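DUF5037 domain-containing protein (Ruminococcus gnavus, PDB 4GL6) is of unknown function, a DUF5037-family protein built from an antiparallel sheet and a mixed sheet, with helices. Local coordinates at residues T43-E55 / K192-S204. Numbering follows the deposited sequence.
Sequences TCISKNDPKHPFE and KILEIFTSGDEGS. With GOL (glycerol), chain D.
Water 1 joins Thr43 to Thr198: it hydrogen-bonds to Thr43 OG1 at 2.7 Å and accepts from the backbone, with Thr198 N 3.0 Å from its oxygen. The methyl of Thr43, CG2, is anti to the backbone N and is thereby carried to the carbonyl O of Ile196. Thr198 lays its own methyl against the backbone of 53-55, with CG2 3.4 Å from Phe54 CA. The Pro53 ring packs on the backbone of 194-197, its CG against Phe197 O and its CD against the carbonyl oxygens of both Leu194 and Glu195; its side chain also rests on Tyr100. Farther along, Lys51 and Glu195 run side by side in the same direction, the lysine bent at chi2 (-77°), and end in a long salt bridge, NZ to OE2 3.5 Å. At the base of the two side chains, Glu195 CA makes a nearly straight CA-H...O contact with Lys51 O (165° at H), an oxygen that also bonds Tyr100 OH. With the carboxylate and CG gone, as in an alanine at Glu195, the Lys51 ammonium would probably lose this charge partner and the lysine chain would be freer to turn. At the other end the carboxylates of Glu55 and Asp201, planes 77° apart, meet around a glycerol, probably from the crystallisation liquor, O2 lying 2.8 Å from Glu55 OE2; their like charges are probably eased by its hydroxyls. Together these contacts set the beta-hairpin of strands 40-46 and 54-59 against the loop between helices 184-194 and 204-210, beside edge strand 99-104 of the mixed sheet.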
ATOM      1  N   THR A  43       8.304  -9.525   4.998  1.00 45.80           N
ATOM      2  CA  THR A  43       7.875  -8.903   3.735  1.00 44.22           C
ATOM      3  C   THR A  43       7.640 -10.046   2.751  1.00 45.56           C
ATOM      4  O   THR A  43       8.586 -10.734   2.360  1.00 46.97           O
ATOM      5  CB  THR A  43       8.929  -7.933   3.203  1.00 41.97           C
ATOM      6  OG1 THR A  43       8.999  -6.839   4.114  1.00 44.13           O
ATOM      7  CG2 THR A  43       8.574  -7.413   1.814  1.00 40.40           C
ATOM      8  N   CYS A  44       6.385 -10.220   2.349  1.00 45.66           N
ATOM      9  CA  CYS A  44       5.959 -11.340   1.506  1.00 50.33           C
ATOM     10  C   CYS A  44       5.369 -10.905   0.163  1.00 48.32           C
ATOM     11  O   CYS A  44       4.898  -9.785   0.035  1.00 50.28           O
ATOM     12  CB  CYS A  44       4.876 -12.142   2.268  1.00 55.09           C
ATOM     13  SG  CYS A  44       5.224 -12.584   4.004  1.00 58.14           S
ATOM     14  N   ILE A  45       5.404 -11.799  -0.828  1.00 48.82           N
ATOM     15  CA  ILE A  45       4.718 -11.610  -2.124  1.00 53.06           C
ATOM     16  C   ILE A  45       4.018 -12.911  -2.511  1.00 57.15           C
ATOM     17  O   ILE A  45       4.409 -13.988  -2.041  1.00 54.78           O
ATOM     18  CB  ILE A  45       5.670 -11.195  -3.277  1.00 54.16           C
ATOM     19  CG1 ILE A  45       6.791 -12.227  -3.508  1.00 61.73           C
ATOM     20  CG2 ILE A  45       6.289  -9.836  -2.981  1.00 50.58           C
ATOM     21  CD1 ILE A  45       7.613 -11.975  -4.756  1.00 63.44           C
ATOM     22  N   SER A  46       2.965 -12.802  -3.317  1.00 60.20           N
ATOM     23  CA  SER A  46       2.333 -13.972  -3.926  1.00 61.63           C
ATOM     24  C   SER A  46       3.015 -14.037  -5.298  1.00 65.74           C
ATOM     25  O   SER A  46       3.286 -12.984  -5.896  1.00 65.62           O
ATOM     26  CB  SER A  46       0.807 -13.836  -4.045  1.00 63.56           C
ATOM     27  OG  SER A  46       0.404 -12.953  -5.077  1.00 64.11           O
ATOM     28  N   LYS A  47       3.317 -15.245  -5.787  1.00 71.52           N
ATOM     29  CA  LYS A  47       3.963 -15.395  -7.104  1.00 72.93           C
ATOM     30  C   LYS A  47       3.105 -14.757  -8.200  1.00 69.30           C
ATOM     31  O   LYS A  47       3.649 -14.227  -9.152  1.00 67.77           O
ATOM     32  CB  LYS A  47       4.275 -16.867  -7.436  1.00 87.09           C
ATOM     33  CG  LYS A  47       5.361 -17.548  -6.592  1.00 98.76           C
ATOM     34  CD  LYS A  47       6.766 -16.989  -6.795  1.00101.83           C
ATOM     35  CE  LYS A  47       7.796 -17.873  -6.098  1.00105.92           C
ATOM     36  NZ  LYS A  47       9.174 -17.320  -6.173  1.00110.43           N
ATOM     37  N   ASN A  48       1.780 -14.792  -8.037  1.00 69.58           N
ATOM     38  CA  ASN A  48       0.848 -14.155  -8.980  1.00 73.63           C
ATOM     39  C   ASN A  48       0.810 -12.638  -8.966  1.00 69.32           C
ATOM     40  O   ASN A  48       0.297 -12.068  -9.907  1.00 73.74           O
ATOM     41  CB  ASN A  48      -0.580 -14.673  -8.779  1.00 75.30           C
ATOM     42  CG  ASN A  48      -0.697 -16.150  -9.045  1.00 80.75           C
ATOM     43  OD1 ASN A  48       0.093 -16.731  -9.799  1.00 76.61           O
ATOM     44  ND2 ASN A  48      -1.687 -16.775  -8.421  1.00 92.45           N
ATOM     45  N   ASP A  49       1.316 -11.991  -7.913  1.00 72.70           N
ATOM     46  CA  ASP A  49       1.374 -10.503  -7.804  1.00 64.76           C
ATOM     47  C   ASP A  49       2.760 -10.131  -7.257  1.00 58.21           C
ATOM     48  O   ASP A  49       2.893  -9.424  -6.261  1.00 55.90           O
ATOM     49  CB  ASP A  49       0.229 -10.030  -6.890  1.00 62.70           C
ATOM     50  CG  ASP A  49      -0.061  -8.540  -6.987  1.00 58.65           C
ATOM     51  OD1 ASP A  49       0.558  -7.797  -7.800  1.00 61.46           O
ATOM     52  OD2 ASP A  49      -0.956  -8.130  -6.228  1.00 55.42           O
ATOM     53  N   PRO A  50       3.808 -10.580  -7.955  1.00 62.37           N
ATOM     54  CA  PRO A  50       5.167 -10.480  -7.437  1.00 62.38           C
ATOM     55  C   PRO A  50       5.778  -9.097  -7.255  1.00 57.82           C
ATOM     56  O   PRO A  50       6.785  -9.003  -6.561  1.00 54.84           O
ATOM     57  CB  PRO A  50       5.972 -11.265  -8.477  1.00 65.60           C
ATOM     58  CG  PRO A  50       5.268 -10.979  -9.759  1.00 65.17           C
ATOM     59  CD  PRO A  50       3.813 -10.832  -9.414  1.00 64.39           C
ATOM     60  N   LYS A  51       5.212  -8.056  -7.864  1.00 59.54           N
ATOM     61  CA  LYS A  51       5.792  -6.709  -7.752  1.00 61.85           C
ATOM     62  C   LYS A  51       5.291  -5.915  -6.528  1.00 57.88           C
ATOM     63  O   LYS A  51       5.866  -4.872  -6.242  1.00 55.13           O
ATOM     64  CB  LYS A  51       5.510  -5.898  -9.023  1.00 72.08           C
ATOM     65  CG  LYS A  51       5.976  -6.507 -10.343  1.00 82.70           C
ATOM     66  CD  LYS A  51       7.479  -6.383 -10.612  1.00 83.65           C
ATOM     67  CE  LYS A  51       7.821  -6.914 -12.011  1.00 84.84           C
ATOM     68  NZ  LYS A  51       9.188  -6.556 -12.482  1.00 82.92           N
ATOM     69  N   HIS A  52       4.258  -6.397  -5.815  1.00 52.95           N
ATOM     70  CA  HIS A  52       3.642  -5.674  -4.675  1.00 45.85           C
ATOM     71  C   HIS A  52       3.681  -6.395  -3.353  1.00 45.20           C
ATOM     72  O   HIS A  52       2.738  -7.147  -3.004  1.00 46.92           O
ATOM     73  CB  HIS A  52       2.221  -5.328  -5.018  1.00 51.08           C
ATOM     74  CG  HIS A  52       2.126  -4.349  -6.131  1.00 55.13           C
ATOM     75  ND1 HIS A  52       2.230  -3.023  -5.923  1.00 57.06           N
ATOM     76  CD2 HIS A  52       1.990  -4.533  -7.494  1.00 53.05           C
ATOM     77  CE1 HIS A  52       2.127  -2.393  -7.086  1.00 54.97           C
ATOM     78  NE2 HIS A  52       1.983  -3.318  -8.055  1.00 55.92           N
ATOM     79  N   PRO A  53       4.745  -6.165  -2.571  1.00 43.28           N
ATOM     80  CA  PRO A  53       4.873  -6.899  -1.313  1.00 44.33           C
ATOM     81  C   PRO A  53       3.920  -6.459  -0.207  1.00 43.79           C
ATOM     82  O   PRO A  53       3.353  -5.376  -0.270  1.00 42.07           O
ATOM     83  CB  PRO A  53       6.324  -6.643  -0.903  1.00 45.01           C
ATOM     84  CG  PRO A  53       6.669  -5.349  -1.531  1.00 46.30           C
ATOM     85  CD  PRO A  53       5.861  -5.220  -2.773  1.00 45.42           C
ATOM     86  N   PHE A  54       3.741  -7.339   0.776  1.00 46.86           N
ATOM     87  CA  PHE A  54       2.914  -7.072   1.959  1.00 48.15           C
ATOM     88  C   PHE A  54       3.567  -7.629   3.211  1.00 50.13           C
ATOM     89  O   PHE A  54       4.288  -8.625   3.129  1.00 55.41           O
ATOM     90  CB  PHE A  54       1.514  -7.630   1.801  1.00 48.14           C
ATOM     91  CG  PHE A  54       1.441  -9.125   1.690  1.00 47.66           C
ATOM     92  CD1 PHE A  54       1.677  -9.756   0.471  1.00 46.93           C
ATOM     93  CD2 PHE A  54       1.078  -9.908   2.799  1.00 49.02           C
ATOM     94  CE1 PHE A  54       1.596 -11.142   0.366  1.00 48.62           C
ATOM     95  CE2 PHE A  54       0.980 -11.290   2.700  1.00 47.85           C
ATOM     96  CZ  PHE A  54       1.239 -11.910   1.479  1.00 50.24           C
ATOM     97  N   GLU A  55       3.314  -6.978   4.350  1.00 51.55           N
ATOM     98  CA  GLU A  55       3.916  -7.370   5.622  1.00 50.62           C
ATOM     99  C   GLU A  55       2.968  -8.260   6.415  1.00 49.49           C
ATOM    100  O   GLU A  55       1.759  -8.105   6.354  1.00 56.39           O
ATOM    101  CB  GLU A  55       4.343  -6.150   6.443  1.00 52.63           C
ATOM    102  CG  GLU A  55       5.362  -6.459   7.526  1.00 52.85           C
ATOM    103  CD  GLU A  55       5.855  -5.211   8.242  1.00 62.38           C
ATOM    104  OE1 GLU A  55       5.016  -4.578   8.927  1.00 58.90           O
ATOM    105  OE2 GLU A  55       7.083  -4.885   8.149  1.00 61.30           O
ATOM    106  N   LYS A 192      12.827  -0.369  -8.295  1.00 49.10           N
ATOM    107  CA  LYS A 192      13.579  -1.550  -7.823  1.00 47.01           C
ATOM    108  C   LYS A 192      13.476  -1.768  -6.305  1.00 44.91           C
ATOM    109  O   LYS A 192      13.501  -2.905  -5.848  1.00 49.63           O
ATOM    110  CB  LYS A 192      15.051  -1.496  -8.250  1.00 48.98           C
ATOM    111  CG  LYS A 192      15.335  -1.381  -9.753  1.00 53.19           C
ATOM    112  CD  LYS A 192      14.675  -2.381 -10.703  1.00 58.71           C
ATOM    113  CE  LYS A 192      14.817  -1.877 -12.137  1.00 62.68           C
ATOM    114  NZ  LYS A 192      14.386  -2.825 -13.199  1.00 69.82           N
ATOM    115  N   ILE A 193      13.328  -0.687  -5.538  1.00 43.41           N
ATOM    116  CA  ILE A 193      13.177  -0.743  -4.066  1.00 39.10           C
ATOM    117  C   ILE A 193      11.728  -1.064  -3.672  1.00 37.47           C
ATOM    118  O   ILE A 193      11.492  -1.908  -2.808  1.00 37.36           O
ATOM    119  CB  ILE A 193      13.652   0.566  -3.412  1.00 38.50           C
ATOM    120  CG1 ILE A 193      15.155   0.798  -3.706  1.00 38.65           C
ATOM    121  CG2 ILE A 193      13.412   0.512  -1.907  1.00 37.32           C
ATOM    122  CD1 ILE A 193      15.692   2.165  -3.316  1.00 38.21           C
ATOM    123  N   LEU A 194      10.775  -0.383  -4.306  1.00 38.67           N
ATOM    124  CA  LEU A 194       9.330  -0.607  -4.093  1.00 40.31           C
ATOM    125  C   LEU A 194       8.877  -2.045  -4.350  1.00 43.77           C
ATOM    126  O   LEU A 194       7.929  -2.502  -3.727  1.00 51.57           O
ATOM    127  CB  LEU A 194       8.487   0.370  -4.943  1.00 40.50           C
ATOM    128  CG  LEU A 194       8.535   1.862  -4.575  1.00 38.09           C
ATOM    129  CD1 LEU A 194       8.150   2.759  -5.748  1.00 39.69           C
ATOM    130  CD2 LEU A 194       7.675   2.169  -3.365  1.00 32.38           C
ATOM    131  N   GLU A 195       9.547  -2.741  -5.268  1.00 47.51           N
ATOM    132  CA  GLU A 195       9.240  -4.142  -5.573  1.00 50.79           C
ATOM    133  C   GLU A 195       9.537  -5.131  -4.434  1.00 48.56           C
ATOM    134  O   GLU A 195       8.950  -6.216  -4.418  1.00 54.21           O
ATOM    135  CB  GLU A 195       9.976  -4.606  -6.852  1.00 57.11           C
ATOM    136  CG  GLU A 195       9.412  -4.048  -8.156  1.00 60.94           C
ATOM    137  CD  GLU A 195      10.258  -4.368  -9.386  1.00 64.97           C
ATOM    138  OE1 GLU A 195      11.195  -5.205  -9.323  1.00 66.18           O
ATOM    139  OE2 GLU A 195       9.945  -3.789 -10.445  1.00 64.74           O
ATOM    140  N   ILE A 196      10.431  -4.766  -3.509  1.00 44.61           N
ATOM    141  CA  ILE A 196      10.864  -5.655  -2.420  1.00 46.18           C
ATOM    142  C   ILE A 196      10.645  -5.158  -0.978  1.00 46.16           C
ATOM    143  O   ILE A 196      11.083  -5.820  -0.040  1.00 48.99           O
ATOM    144  CB  ILE A 196      12.352  -6.074  -2.624  1.00 47.88           C
ATOM    145  CG1 ILE A 196      13.320  -4.874  -2.416  1.00 45.20           C
ATOM    146  CG2 ILE A 196      12.517  -6.748  -3.992  1.00 45.60           C
ATOM    147  CD1 ILE A 196      14.766  -5.266  -2.208  1.00 45.36           C
ATOM    148  N   PHE A 197      10.016  -4.001  -0.796  1.00 47.20           N
ATOM    149  CA  PHE A 197       9.714  -3.462   0.544  1.00 49.41           C
ATOM    150  C   PHE A 197       8.301  -2.895   0.583  1.00 47.87           C
ATOM    151  O   PHE A 197       7.822  -2.382  -0.419  1.00 50.38           O
ATOM    152  CB  PHE A 197      10.704  -2.360   0.948  1.00 50.58           C
ATOM    153  CG  PHE A 197      12.090  -2.855   1.224  1.00 52.97           C
ATOM    154  CD1 PHE A 197      12.337  -3.677   2.322  1.00 53.09           C
ATOM    155  CD2 PHE A 197      13.166  -2.463   0.429  1.00 56.31           C
ATOM    156  CE1 PHE A 197      13.614  -4.142   2.595  1.00 51.27           C
ATOM    157  CE2 PHE A 197      14.447  -2.926   0.701  1.00 55.97           C
ATOM    158  CZ  PHE A 197      14.671  -3.763   1.785  1.00 52.52           C
ATOM    159  N   THR A 198       7.662  -2.970   1.756  1.00 47.89           N
ATOM    160  CA  THR A 198       6.297  -2.460   1.968  1.00 41.28           C
ATOM    161  C   THR A 198       6.311  -0.981   2.299  1.00 40.26           C
ATOM    162  O   THR A 198       7.356  -0.410   2.638  1.00 44.16           O
ATOM    163  CB  THR A 198       5.567  -3.238   3.067  1.00 40.53           C
ATOM    164  OG1 THR A 198       6.409  -3.324   4.216  1.00 41.80           O
ATOM    165  CG2 THR A 198       5.231  -4.646   2.576  1.00 41.16           C
ATOM    166  N   SER A 199       5.126  -0.384   2.225  1.00 40.13           N
ATOM    167  CA  SER A 199       4.910   1.050   2.443  1.00 38.39           C
ATOM    168  C   SER A 199       5.483   1.555   3.757  1.00 37.00           C
ATOM    169  O   SER A 199       5.117   1.053   4.834  1.00 38.54           O
ATOM    170  CB  SER A 199       3.418   1.380   2.408  1.00 37.28           C
ATOM    171  OG  SER A 199       3.202   2.762   2.393  1.00 43.00           O
ATOM    172  N   GLY A 200       6.382   2.538   3.651  1.00 35.18           N
ATOM    173  CA  GLY A 200       7.075   3.110   4.788  1.00 39.51           C
ATOM    174  C   GLY A 200       8.390   2.416   5.137  1.00 44.36           C
ATOM    175  O   GLY A 200       9.246   3.061   5.722  1.00 41.34           O
ATOM    176  N   ASP A 201       8.549   1.124   4.803  1.00 45.46           N
ATOM    177  CA  ASP A 201       9.753   0.345   5.121  1.00 49.40           C
ATOM    178  C   ASP A 201      10.760   0.324   3.940  1.00 46.60           C
ATOM    179  O   ASP A 201      11.630  -0.560   3.880  1.00 50.77           O
ATOM    180  CB  ASP A 201       9.348  -1.087   5.535  1.00 56.66           C
ATOM    181  CG  ASP A 201      10.351  -1.778   6.519  1.00 74.71           C
ATOM    182  OD1 ASP A 201      11.484  -1.293   6.760  1.00 84.21           O
ATOM    183  OD2 ASP A 201       9.977  -2.833   7.089  1.00 85.53           O
ATOM    184  N   GLU A 202      10.680   1.309   3.043  1.00 43.16           N
ATOM    185  CA  GLU A 202      11.568   1.358   1.867  1.00 44.74           C
ATOM    186  C   GLU A 202      13.050   1.605   2.157  1.00 41.72           C
ATOM    187  O   GLU A 202      13.876   1.192   1.369  1.00 45.73           O
ATOM    188  CB  GLU A 202      11.100   2.386   0.831  1.00 48.08           C
ATOM    189  CG  GLU A 202       9.705   2.150   0.253  1.00 52.03           C
ATOM    190  CD  GLU A 202       8.551   2.773   1.011  1.00 50.03           C
ATOM    191  OE1 GLU A 202       8.756   3.343   2.098  1.00 49.42           O
ATOM    192  OE2 GLU A 202       7.411   2.678   0.502  1.00 45.04           O
ATOM    193  N   GLY A 203      13.374   2.304   3.241  1.00 41.36           N
ATOM    194  CA  GLY A 203      14.767   2.584   3.633  1.00 47.15           C
ATOM    195  C   GLY A 203      15.252   3.996   3.355  1.00 50.16           C
ATOM    196  O   GLY A 203      14.601   4.736   2.622  1.00 45.45           O
ATOM    197  N   SER A 204      16.411   4.359   3.933  1.00 52.55           N
ATOM    198  CA  SER A 204      16.945   5.721   3.809  1.00 52.69           C
ATOM    199  C   SER A 204      17.327   6.098   2.374  1.00 52.77           C
ATOM    200  O   SER A 204      17.082   7.242   1.970  1.00 61.39           O
ATOM    201  CB  SER A 204      18.092   5.998   4.808  1.00 58.68           C
ATOM    202  OG  SER A 204      19.148   5.063   4.709  1.00 65.39           O
TER
HETATM  203  C1  GOL D 302      10.441  -2.909  10.242  1.00 63.48           C
HETATM  204  O1  GOL D 302      11.070  -1.796   9.605  1.00 60.46           O
HETATM  205  C2  GOL D 302       9.021  -2.563  10.646  1.00 72.87           C
HETATM  206  O2  GOL D 302       8.139  -2.701   9.541  1.00 80.19           O
HETATM  207  C3  GOL D 302       8.516  -3.463  11.770  1.00 73.73           C
HETATM  208  O3  GOL D 302       7.730  -2.663  12.674  1.00 72.43           O
HETATM  209  O   HOH W   1       9.099  -4.112   4.110  1.00 46.12           O